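PDB 2P2V: alpha-2,3-sialyltransferase from Campylobacter jejuni, which probably transfers sialic acid from a CMP-linked donor to an acceptor sugar in alpha-2,3 linkage, and is represented here by the N-terminal part of a longer membrane protein. Local coordinates for residues 17-22 with 161-166; 37-42 with 246-251; 96-101 with 122-127. One frame throughout, in Å; residues are numbered along the deposited sequence.

Interaction 1. Residues 17-22 with 161-166; sequences KNMQNI and LGYKTI. With EDO (1,2-ethanediol), chain H.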
loop_
_atom_site.group_PDB
_atom_site.type_symbol
_atom_site.label_atom_id
_atom_site.label_comp_id
_atom_site.label_asym_id
_atom_site.label_seq_id
_atom_site.Cartn_x
_atom_site.Cartn_y
_atom_site.Cartn_z
ATOM N N LYS A 17 -24.237 16.720 -17.979
ATOM C CA LYS A 17 -25.601 17.178 -17.616
ATOM C C LYS A 17 -26.641 17.138 -18.756
ATOM O O LYS A 17 -27.839 17.012 -18.510
ATOM C CB LYS A 17 -25.546 18.583 -17.003
ATOM C CG LYS A 17 -24.679 18.701 -15.725
ATOM C CD LYS A 17 -25.336 18.072 -14.479
ATOM C CE LYS A 17 -24.781 18.706 -13.189
ATOM N NZ LYS A 17 -24.968 17.852 -11.962
ATOM N N ASN A 18 -26.177 17.210 -19.998
ATOM C CA ASN A 18 -27.062 17.286 -21.167
ATOM C C ASN A 18 -27.618 15.959 -21.642
ATOM O O ASN A 18 -28.514 15.937 -22.483
ATOM C CB ASN A 18 -26.338 17.962 -22.327
ATOM C CG ASN A 18 -25.751 19.275 -21.938
ATOM O OD1 ASN A 18 -26.351 20.026 -21.160
ATOM N ND2 ASN A 18 -24.546 19.563 -22.448
ATOM N N MET A 19 -27.080 14.844 -21.124
ATOM C CA MET A 19 -27.572 13.538 -21.496
ATOM C C MET A 19 -27.377 12.610 -20.290
ATOM O O MET A 19 -26.265 12.153 -20.022
ATOM C CB MET A 19 -26.834 13.034 -22.750
ATOM C CG MET A 19 -27.652 12.077 -23.632
ATOM S SD MET A 19 -28.182 10.575 -22.773
ATOM C CE MET A 19 -26.547 9.773 -22.673
ATOM N N GLN A 20 -28.458 12.366 -19.559
ATOM C CA GLN A 20 -28.391 11.585 -18.326
ATOM C C GLN A 20 -29.290 10.358 -18.389
ATOM O O GLN A 20 -29.748 9.854 -17.363
ATOM C CB GLN A 20 -28.747 12.488 -17.130
ATOM C CG GLN A 20 -27.810 13.683 -16.935
ATOM C CD GLN A 20 -28.410 14.762 -16.016
ATOM O OE1 GLN A 20 -29.588 15.097 -16.141
ATOM N NE2 GLN A 20 -27.603 15.294 -15.089
ATOM N N ASN A 21 -29.529 9.854 -19.601
ATOM C CA ASN A 21 -30.420 8.740 -19.813
ATOM C C ASN A 21 -29.627 7.464 -20.049
ATOM O O ASN A 21 -28.723 7.453 -20.861
ATOM C CB ASN A 21 -31.277 8.910 -21.084
ATOM C CG ASN A 21 -32.290 10.071 -20.974
ATOM O OD1 ASN A 21 -32.830 10.343 -19.895
ATOM N ND2 ASN A 21 -32.550 10.737 -22.112
ATOM N N ILE A 22 -30.058 6.399 -19.417
ATOM C CA ILE A 22 -29.312 5.146 -19.589
ATOM C C ILE A 22 -30.312 4.028 -19.787
ATOM O O ILE A 22 -31.318 3.966 -19.092
ATOM C CB ILE A 22 -28.325 4.946 -18.372
ATOM C CG1 ILE A 22 -27.428 3.688 -18.581
ATOM C CG2 ILE A 22 -29.055 4.825 -17.049
ATOM C CD1 ILE A 22 -26.452 3.832 -19.709
ATOM N N LEU A 161 -22.396 7.145 -11.507
ATOM C CA LEU A 161 -21.677 7.859 -12.529
ATOM C C LEU A 161 -22.464 9.102 -12.950
ATOM O O LEU A 161 -21.969 9.937 -13.720
ATOM C CB LEU A 161 -21.487 6.981 -13.748
ATOM C CG LEU A 161 -20.386 5.902 -13.534
ATOM C CD1 LEU A 161 -20.478 4.993 -14.721
ATOM C CD2 LEU A 161 -18.954 6.433 -13.321
ATOM N N GLY A 162 -23.686 9.190 -12.469
ATOM C CA GLY A 162 -24.434 10.465 -12.618
ATOM C C GLY A 162 -25.528 10.425 -13.663
ATOM O O GLY A 162 -26.030 11.484 -14.068
ATOM N N TYR A 163 -25.953 9.227 -14.087
ATOM C CA TYR A 163 -27.172 9.131 -14.874
ATOM C C TYR A 163 -28.394 9.329 -13.984
ATOM O O TYR A 163 -28.400 8.955 -12.786
ATOM C CB TYR A 163 -27.266 7.807 -15.614
ATOM C CG TYR A 163 -26.233 7.590 -16.706
ATOM C CD1 TYR A 163 -25.086 6.820 -16.457
ATOM C CD2 TYR A 163 -26.425 8.093 -17.997
ATOM C CE1 TYR A 163 -24.193 6.583 -17.419
ATOM C CE2 TYR A 163 -25.517 7.858 -18.990
ATOM C CZ TYR A 163 -24.394 7.068 -18.695
ATOM O OH TYR A 163 -23.472 6.813 -19.665
ATOM N N LYS A 164 -29.439 9.908 -14.579
ATOM C CA LYS A 164 -30.620 10.354 -13.808
ATOM C C LYS A 164 -31.907 9.631 -14.133
ATOM O O LYS A 164 -32.814 9.559 -13.285
ATOM C CB LYS A 164 -30.778 11.872 -13.930
ATOM C CG LYS A 164 -29.649 12.663 -13.305
ATOM C CD LYS A 164 -29.410 12.278 -11.840
ATOM C CE LYS A 164 -28.327 13.137 -11.230
ATOM N NZ LYS A 164 -27.835 12.528 -9.943
ATOM N N THR A 165 -31.995 9.077 -15.349
ATOM C CA THR A 165 -33.142 8.292 -15.737
ATOM C C THR A 165 -32.764 6.940 -16.326
ATOM O O THR A 165 -32.153 6.877 -17.382
ATOM C CB THR A 165 -34.047 9.031 -16.765
ATOM O OG1 THR A 165 -34.257 10.378 -16.319
ATOM C CG2 THR A 165 -35.376 8.325 -16.822
ATOM N N ILE A 166 -33.218 5.880 -15.677
ATOM C CA ILE A 166 -32.913 4.502 -16.109
ATOM C C ILE A 166 -34.112 3.842 -16.790
ATOM O O ILE A 166 -35.201 3.863 -16.237
ATOM C CB ILE A 166 -32.529 3.654 -14.865
ATOM C CG1 ILE A 166 -31.304 4.240 -14.191
ATOM C CG2 ILE A 166 -32.395 2.184 -15.228
ATOM C CD1 ILE A 166 -31.145 3.803 -12.790
HETATM C C1 EDO H . -32.014 15.107 -18.594
HETATM O O1 EDO H . -31.888 14.551 -17.266
HETATM C C2 EDO H . -30.715 14.953 -19.382
HETATM O O2 EDO H . -30.839 13.884 -20.337
HETATM O O HOH W 1 -25.234 13.808 -14.169
HETATM O O HOH W 2 -32.505 11.966 -17.454
#
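The side chains of Gln20 and Lys164 run alongside each other in the same direction, just before two neighbouring parallel strands of a Rossmann-like sheet begin. The glutamine can be traced outward. Its CB lies 3.8 Å from Lys164 CB, CG passes 4.0 Å from Gly162 O, and CD packs 3.6 Å from Lys164 CG. CD is anti to CA (chi2 163°), so the amide it begins stands off from the backbone. There OE1 accepts a 2.6 Å hydrogen bond from O1 of an ethanediol, probably a crystallisation additive, while NE2 donates to a water next to Gly162 O; that water's own contact with Gly162 O is short enough to be doubtful. The main chain supplies three direct hydrogen bonds. Gln20 O accepts from both Lys164 N (2.8 Å) and Thr165 N, so two bonds hold one oxygen. Ile22 N then donates to Thr165 O, and Asn21 pairs with Thr165 and Ile22 with Ile166 in parallel register. Ile22 CB sits over a face of the Tyr163 ring, 3.9 Å from the centroid, and CG2 meets Ile166 CG1 at 3.7 Å. Tyr163 OH bonds to Asp44, and Asn21 ND2 to Glu42 O. The sheet face carrying Ile22 and Ile166 is thus apolar, whereas on the face carrying Asn21 and Thr165 a water donates to both Asn21 OD1 and Thr165 OG1, making that side polar and hydrated.

Interaction 2. Residues 37-42 with 246-251; sequences KRLPRE and NNFTLE
Lys37 and Asn246 bring their backbones within 4.1 Å, CA to CA, where Asn246 N donates a nearly straight hydrogen bond (170° at the hydrogen) to Lys37 O and Lys37 CA in turn approaches Asn246 O at 3.3 Å. The contact joins two loops of the Rossmann-like fold: one connects the parallel strands 21-25 and 44-48, the other follows strand 224-227. Asn246 makes both direct hydrogen bonds. Its CG is anti to the backbone N (chi1 -158°), on the side of the 37-42 loop, and from there ND2 donates to Leu39 O at 3.1 Å. Leu39 O lies in the plane of that amide, yet seen from the acceptor the donor stands well above the carbonyl plane, 63° out of it. The CB and CG of Lys37 run past Asn246 O, CG at 3.7 Å, before the chain bends to carry NZ to Asn35. A looser apolar contact sets Leu39 CD1 4.4 Å from Phe248 CD1; the phenyl ring also stacks with Tyr36, and Leu39 packs on Ile23 of strand 21-25. Asn246 ND2 has a further partner, a water 2.8 Å away that passes a hydrogen bond on to Arg41 O.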
loop_
_atom_site.group_PDB
_atom_site.type_symbol
_atom_site.label_atom_id
_atom_site.label_comp_id
_atom_site.label_asym_id
_atom_site.label_seq_id
_atom_site.Cartn_x
_atom_site.Cartn_y
_atom_site.Cartn_z
ATOM N N LYS A 37 -40.967 2.212 -29.099
ATOM C CA LYS A 37 -41.619 3.537 -29.097
ATOM C C LYS A 37 -41.406 4.347 -27.789
ATOM O O LYS A 37 -41.488 5.586 -27.786
ATOM C CB LYS A 37 -43.115 3.362 -29.428
ATOM C CG LYS A 37 -43.345 2.460 -30.659
ATOM C CD LYS A 37 -44.849 2.307 -30.995
ATOM C CE LYS A 37 -45.485 1.126 -30.236
ATOM N NZ LYS A 37 -44.674 -0.133 -30.376
ATOM N N ARG A 38 -41.123 3.617 -26.700
ATOM C CA ARG A 38 -40.901 4.132 -25.351
ATOM C C ARG A 38 -39.445 4.557 -25.026
ATOM O O ARG A 38 -39.202 5.166 -23.979
ATOM C CB ARG A 38 -41.284 3.041 -24.341
ATOM C CG ARG A 38 -42.707 2.450 -24.495
ATOM C CD ARG A 38 -43.086 1.592 -23.298
ATOM N NE ARG A 38 -44.318 0.817 -23.516
ATOM C CZ ARG A 38 -45.542 1.354 -23.448
ATOM N NH1 ARG A 38 -46.619 0.600 -23.665
ATOM N NH2 ARG A 38 -45.678 2.651 -23.165
ATOM N N LEU A 39 -38.478 4.231 -25.887
ATOM C CA LEU A 39 -37.093 4.700 -25.675
ATOM C C LEU A 39 -37.053 6.219 -25.761
ATOM O O LEU A 39 -37.788 6.800 -26.589
ATOM C CB LEU A 39 -36.135 4.086 -26.700
ATOM C CG LEU A 39 -35.813 2.585 -26.553
ATOM C CD1 LEU A 39 -35.050 2.032 -27.772
ATOM C CD2 LEU A 39 -34.997 2.368 -25.299
ATOM N N PRO A 40 -36.218 6.879 -24.932
ATOM C CA PRO A 40 -36.034 8.310 -25.112
ATOM C C PRO A 40 -35.244 8.599 -26.376
ATOM O O PRO A 40 -34.661 7.683 -26.954
ATOM C CB PRO A 40 -35.216 8.706 -23.885
ATOM C CG PRO A 40 -34.403 7.476 -23.616
ATOM C CD PRO A 40 -35.392 6.372 -23.813
ATOM N N ARG A 41 -35.205 9.866 -26.777
ATOM C CA ARG A 41 -34.440 10.299 -27.957
ATOM C C ARG A 41 -32.942 10.021 -27.853
ATOM O O ARG A 41 -32.299 9.659 -28.837
ATOM C CB ARG A 41 -34.598 11.818 -28.154
ATOM C CG ARG A 41 -35.719 12.226 -29.122
ATOM C CD ARG A 41 -35.249 12.272 -30.624
ATOM N NE ARG A 41 -33.810 12.564 -30.836
ATOM C CZ ARG A 41 -33.147 13.675 -30.460
ATOM N NH1 ARG A 41 -33.746 14.664 -29.798
ATOM N NH2 ARG A 41 -31.847 13.790 -30.726
ATOM N N GLU A 42 -32.394 10.253 -26.664
ATOM C CA GLU A 42 -30.964 10.107 -26.457
ATOM C C GLU A 42 -30.725 9.207 -25.278
ATOM O O GLU A 42 -31.476 9.226 -24.309
ATOM C CB GLU A 42 -30.318 11.458 -26.213
ATOM C CG GLU A 42 -30.465 12.367 -27.405
ATOM C CD GLU A 42 -29.273 13.235 -27.581
ATOM O OE1 GLU A 42 -29.234 14.324 -26.949
ATOM O OE2 GLU A 42 -28.363 12.815 -28.338
ATOM N N ASN A 246 -41.174 6.666 -30.671
ATOM C CA ASN A 246 -39.814 6.601 -31.183
ATOM C C ASN A 246 -39.757 5.410 -32.140
ATOM O O ASN A 246 -40.582 4.495 -32.046
ATOM C CB ASN A 246 -38.801 6.468 -30.034
ATOM C CG ASN A 246 -37.402 6.929 -30.427
ATOM O OD1 ASN A 246 -37.067 6.985 -31.602
ATOM N ND2 ASN A 246 -36.580 7.276 -29.435
ATOM N N ASN A 247 -38.842 5.434 -33.099
ATOM C CA ASN A 247 -38.683 4.271 -33.989
ATOM C C ASN A 247 -37.312 3.656 -33.800
ATOM O O ASN A 247 -36.413 4.288 -33.248
ATOM C CB ASN A 247 -38.911 4.630 -35.468
ATOM C CG ASN A 247 -38.194 5.891 -35.873
ATOM O OD1 ASN A 247 -37.007 6.037 -35.626
ATOM N ND2 ASN A 247 -38.918 6.825 -36.516
ATOM N N PHE A 248 -37.170 2.418 -34.259
ATOM C CA PHE A 248 -35.932 1.709 -34.102
ATOM C C PHE A 248 -35.706 0.827 -35.290
ATOM O O PHE A 248 -36.643 0.176 -35.763
ATOM C CB PHE A 248 -36.022 0.856 -32.845
ATOM C CG PHE A 248 -34.728 0.231 -32.443
ATOM C CD1 PHE A 248 -33.755 0.973 -31.805
ATOM C CD2 PHE A 248 -34.502 -1.108 -32.689
ATOM C CE1 PHE A 248 -32.543 0.376 -31.432
ATOM C CE2 PHE A 248 -33.309 -1.713 -32.302
ATOM C CZ PHE A 248 -32.342 -0.950 -31.677
ATOM N N THR A 249 -34.467 0.783 -35.772
ATOM C CA THR A 249 -34.122 -0.192 -36.803
ATOM C C THR A 249 -33.497 -1.411 -36.150
ATOM O O THR A 249 -32.362 -1.368 -35.667
ATOM C CB THR A 249 -33.171 0.382 -37.906
ATOM O OG1 THR A 249 -33.760 1.545 -38.498
ATOM C CG2 THR A 249 -32.902 -0.660 -39.011
ATOM N N LEU A 250 -34.236 -2.498 -36.161
ATOM C CA LEU A 250 -33.762 -3.723 -35.589
ATOM C C LEU A 250 -32.969 -4.501 -36.633
ATOM O O LEU A 250 -33.531 -5.002 -37.612
ATOM C CB LEU A 250 -34.931 -4.548 -35.060
ATOM C CG LEU A 250 -34.567 -5.891 -34.453
ATOM C CD1 LEU A 250 -33.592 -5.693 -33.264
ATOM C CD2 LEU A 250 -35.802 -6.641 -34.016
ATOM N N GLU A 251 -31.662 -4.612 -36.399
ATOM C CA GLU A 251 -30.721 -5.227 -37.338
ATOM C C GLU A 251 -30.383 -6.665 -36.948
ATOM O O GLU A 251 -30.198 -6.975 -35.768
ATOM C CB GLU A 251 -29.454 -4.379 -37.416
ATOM C CG GLU A 251 -28.478 -4.760 -38.522
ATOM C CD GLU A 251 -27.132 -4.049 -38.397
ATOM O OE1 GLU A 251 -27.099 -2.931 -37.807
ATOM O OE2 GLU A 251 -26.116 -4.613 -38.898
HETATM O O HOH W 3 -33.849 7.339 -30.121
#

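Interaction 3. Residues 96-101 with 122-127; sequences CSTFNL and LGYEVI
Tyr124 presents both faces of its ring to neighbours: over the centre of one sits Asn100 CB, 3.6 Å from the centroid and only 11° off the ring normal, a CH-pi contact, while Glu125 CG covers the opposite face nearer the rim. Thr98 OG1 lies at the ring edge, near the plane, 3.7 Å from CD2. The Asn100 amide continues the stack, its plane 27° from that of the ring, with ND2 3.6 Å from Tyr124 CE1. Tyr124 CG lies between its backbone N and carbonyl carbon, in the crowded position; this chi1 of 82° brings CG under Asn100 CB, while CB rests against Thr98 O at 3.4 Å. Thr98 OG1 relays a hydrogen bond, accepting from Tyr124 N at 3.0 Å and donating to Cys96 O. That same carbonyl takes Gly123 N at 2.8 Å, so two donors grip one oxygen and fix the 96-98 backbone against the approach to helix 124-127. Apolar groups fill in the rest: Thr98 CG2 meets Leu122 CD2 at 3.9 Å, and Ile127 CD1 approaches Phe99 CD2. The Phe99 ring is also met edge-to-face by Tyr153, and its side chain lies about 8 Å from the bound donor analogue. Cys96 and Leu122 pair in parallel register at one outer margin of the sheet within the chain. Helix 107-116 covers their side chains through Phe113, helix 150-161 packs on Val126 and Ile127, helix 131-144 touches Asn100 through Tyr134, and Leu101 packs on Asn115 of a second subunit.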
loop_
_atom_site.group_PDB
_atom_site.type_symbol
_atom_site.label_atom_id
_atom_site.label_comp_id
_atom_site.label_asym_id
_atom_site.label_seq_id
_atom_site.Cartn_x
_atom_site.Cartn_y
_atom_site.Cartn_z
ATOM N N CYS A 96 -15.702 -5.019 -14.303
ATOM C CA CYS A 96 -15.881 -6.263 -13.558
ATOM C C CYS A 96 -16.805 -5.968 -12.393
ATOM O O CYS A 96 -16.504 -5.084 -11.562
ATOM C CB CYS A 96 -14.511 -6.743 -13.081
ATOM S SG CYS A 96 -14.706 -8.376 -12.341
ATOM N N SER A 97 -17.984 -6.574 -12.392
ATOM C CA SER A 97 -19.001 -6.397 -11.349
ATOM C C SER A 97 -18.556 -6.990 -10.001
ATOM O O SER A 97 -18.625 -8.228 -9.757
ATOM C CB SER A 97 -20.299 -7.027 -11.802
ATOM O OG SER A 97 -20.683 -6.613 -13.103
ATOM N N THR A 98 -18.063 -6.116 -9.124
ATOM C CA THR A 98 -17.356 -6.519 -7.931
ATOM C C THR A 98 -17.908 -5.829 -6.690
ATOM O O THR A 98 -18.449 -4.728 -6.785
ATOM C CB THR A 98 -15.824 -6.162 -8.061
ATOM O OG1 THR A 98 -15.655 -4.857 -8.673
ATOM C CG2 THR A 98 -15.061 -7.249 -8.915
ATOM N N PHE A 99 -17.698 -6.417 -5.527
ATOM C CA PHE A 99 -18.164 -5.852 -4.269
ATOM C C PHE A 99 -17.022 -5.553 -3.307
ATOM O O PHE A 99 -17.277 -4.954 -2.284
ATOM C CB PHE A 99 -19.167 -6.820 -3.580
ATOM C CG PHE A 99 -20.417 -7.058 -4.390
ATOM C CD1 PHE A 99 -20.549 -8.217 -5.155
ATOM C CD2 PHE A 99 -21.413 -6.060 -4.482
ATOM C CE1 PHE A 99 -21.662 -8.441 -5.963
ATOM C CE2 PHE A 99 -22.561 -6.278 -5.267
ATOM C CZ PHE A 99 -22.674 -7.491 -6.024
ATOM N N ASN A 100 -15.788 -6.067 -3.562
ATOM C CA ASN A 100 -14.659 -5.989 -2.656
ATOM C C ASN A 100 -15.006 -6.664 -1.299
ATOM O O ASN A 100 -14.987 -6.054 -0.210
ATOM C CB ASN A 100 -14.207 -4.522 -2.419
ATOM C CG ASN A 100 -12.881 -4.399 -1.721
ATOM O OD1 ASN A 100 -12.106 -5.348 -1.652
ATOM N ND2 ASN A 100 -12.581 -3.157 -1.181
ATOM N N LEU A 101 -15.364 -7.959 -1.387
ATOM C CA LEU A 101 -15.580 -8.782 -0.233
ATOM C C LEU A 101 -14.774 -10.057 -0.499
ATOM O O LEU A 101 -14.845 -10.597 -1.591
ATOM C CB LEU A 101 -17.060 -9.159 -0.122
ATOM C CG LEU A 101 -17.960 -7.980 0.304
ATOM C CD1 LEU A 101 -19.395 -8.310 0.215
ATOM C CD2 LEU A 101 -17.581 -7.703 1.721
ATOM N N LEU A 122 -12.665 -1.904 -12.059
ATOM C CA LEU A 122 -13.390 -2.616 -11.027
ATOM C C LEU A 122 -14.614 -1.827 -10.637
ATOM O O LEU A 122 -14.469 -0.675 -10.171
ATOM C CB LEU A 122 -12.497 -2.801 -9.795
ATOM C CG LEU A 122 -11.327 -3.763 -10.085
ATOM C CD1 LEU A 122 -10.308 -3.566 -8.963
ATOM C CD2 LEU A 122 -11.938 -5.236 -10.157
ATOM N N GLY A 123 -15.769 -2.464 -10.753
ATOM C CA GLY A 123 -17.047 -1.819 -10.396
ATOM C C GLY A 123 -17.133 -1.358 -8.960
ATOM O O GLY A 123 -17.789 -0.353 -8.675
ATOM N N TYR A 124 -16.527 -2.078 -8.005
ATOM C CA TYR A 124 -16.683 -1.641 -6.631
ATOM C C TYR A 124 -16.115 -0.231 -6.392
ATOM O O TYR A 124 -16.586 0.443 -5.470
ATOM C CB TYR A 124 -16.017 -2.588 -5.622
ATOM C CG TYR A 124 -14.561 -2.435 -5.405
ATOM C CD1 TYR A 124 -14.064 -1.454 -4.545
ATOM C CD2 TYR A 124 -13.628 -3.359 -5.973
ATOM C CE1 TYR A 124 -12.686 -1.342 -4.303
ATOM C CE2 TYR A 124 -12.291 -3.236 -5.737
ATOM C CZ TYR A 124 -11.824 -2.246 -4.893
ATOM O OH TYR A 124 -10.472 -2.147 -4.636
ATOM N N GLU A 125 -15.134 0.171 -7.166
ATOM C CA GLU A 125 -14.462 1.466 -6.988
ATOM C C GLU A 125 -15.462 2.589 -7.305
ATOM O O GLU A 125 -15.247 3.773 -6.897
ATOM C CB GLU A 125 -13.235 1.571 -7.887
ATOM C CG GLU A 125 -12.102 0.663 -7.356
ATOM C CD GLU A 125 -10.816 0.674 -8.176
ATOM O OE1 GLU A 125 -10.831 0.943 -9.364
ATOM O OE2 GLU A 125 -9.764 0.386 -7.574
ATOM N N VAL A 126 -16.508 2.236 -8.022
ATOM C CA VAL A 126 -17.557 3.232 -8.478
ATOM C C VAL A 126 -18.705 3.140 -7.509
ATOM O O VAL A 126 -19.109 4.131 -6.941
ATOM C CB VAL A 126 -18.005 2.995 -9.957
ATOM C CG1 VAL A 126 -19.308 3.823 -10.326
ATOM C CG2 VAL A 126 -16.899 3.280 -10.931
ATOM N N ILE A 127 -19.220 1.931 -7.214
ATOM C CA ILE A 127 -20.374 1.890 -6.329
ATOM C C ILE A 127 -20.045 2.177 -4.853
ATOM O O ILE A 127 -20.952 2.435 -4.078
ATOM C CB ILE A 127 -21.201 0.565 -6.422
ATOM C CG1 ILE A 127 -20.272 -0.606 -6.144
ATOM C CG2 ILE A 127 -21.810 0.462 -7.815
ATOM C CD1 ILE A 127 -21.042 -1.843 -5.704
#

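From the N terminus, residues 17-22 open the first loop, which interaction 1 closes at 161-166, bringing strand 165-169 beside strand 21-25. Before that closure the chain enters 37-42, and interaction 2 closes the longest loop at 246-251, joining the connection between strands 21-25 and 44-48 to the one after strand 224-227; interactions 1 and 2 therefore cross. They also touch: Met19 CG packs 3.8 Å from Glu42 CB. Interaction 3, nested inside both, closes a short loop around helix 107-116 and ties the end of strand 90-96 to outer strand 121-122 and helix 124-127. It meets interaction 1 where Val126 CG1 packs 4.0 Å from Leu161 CG, but lies about 19 Å from interaction 2 at nearest atoms.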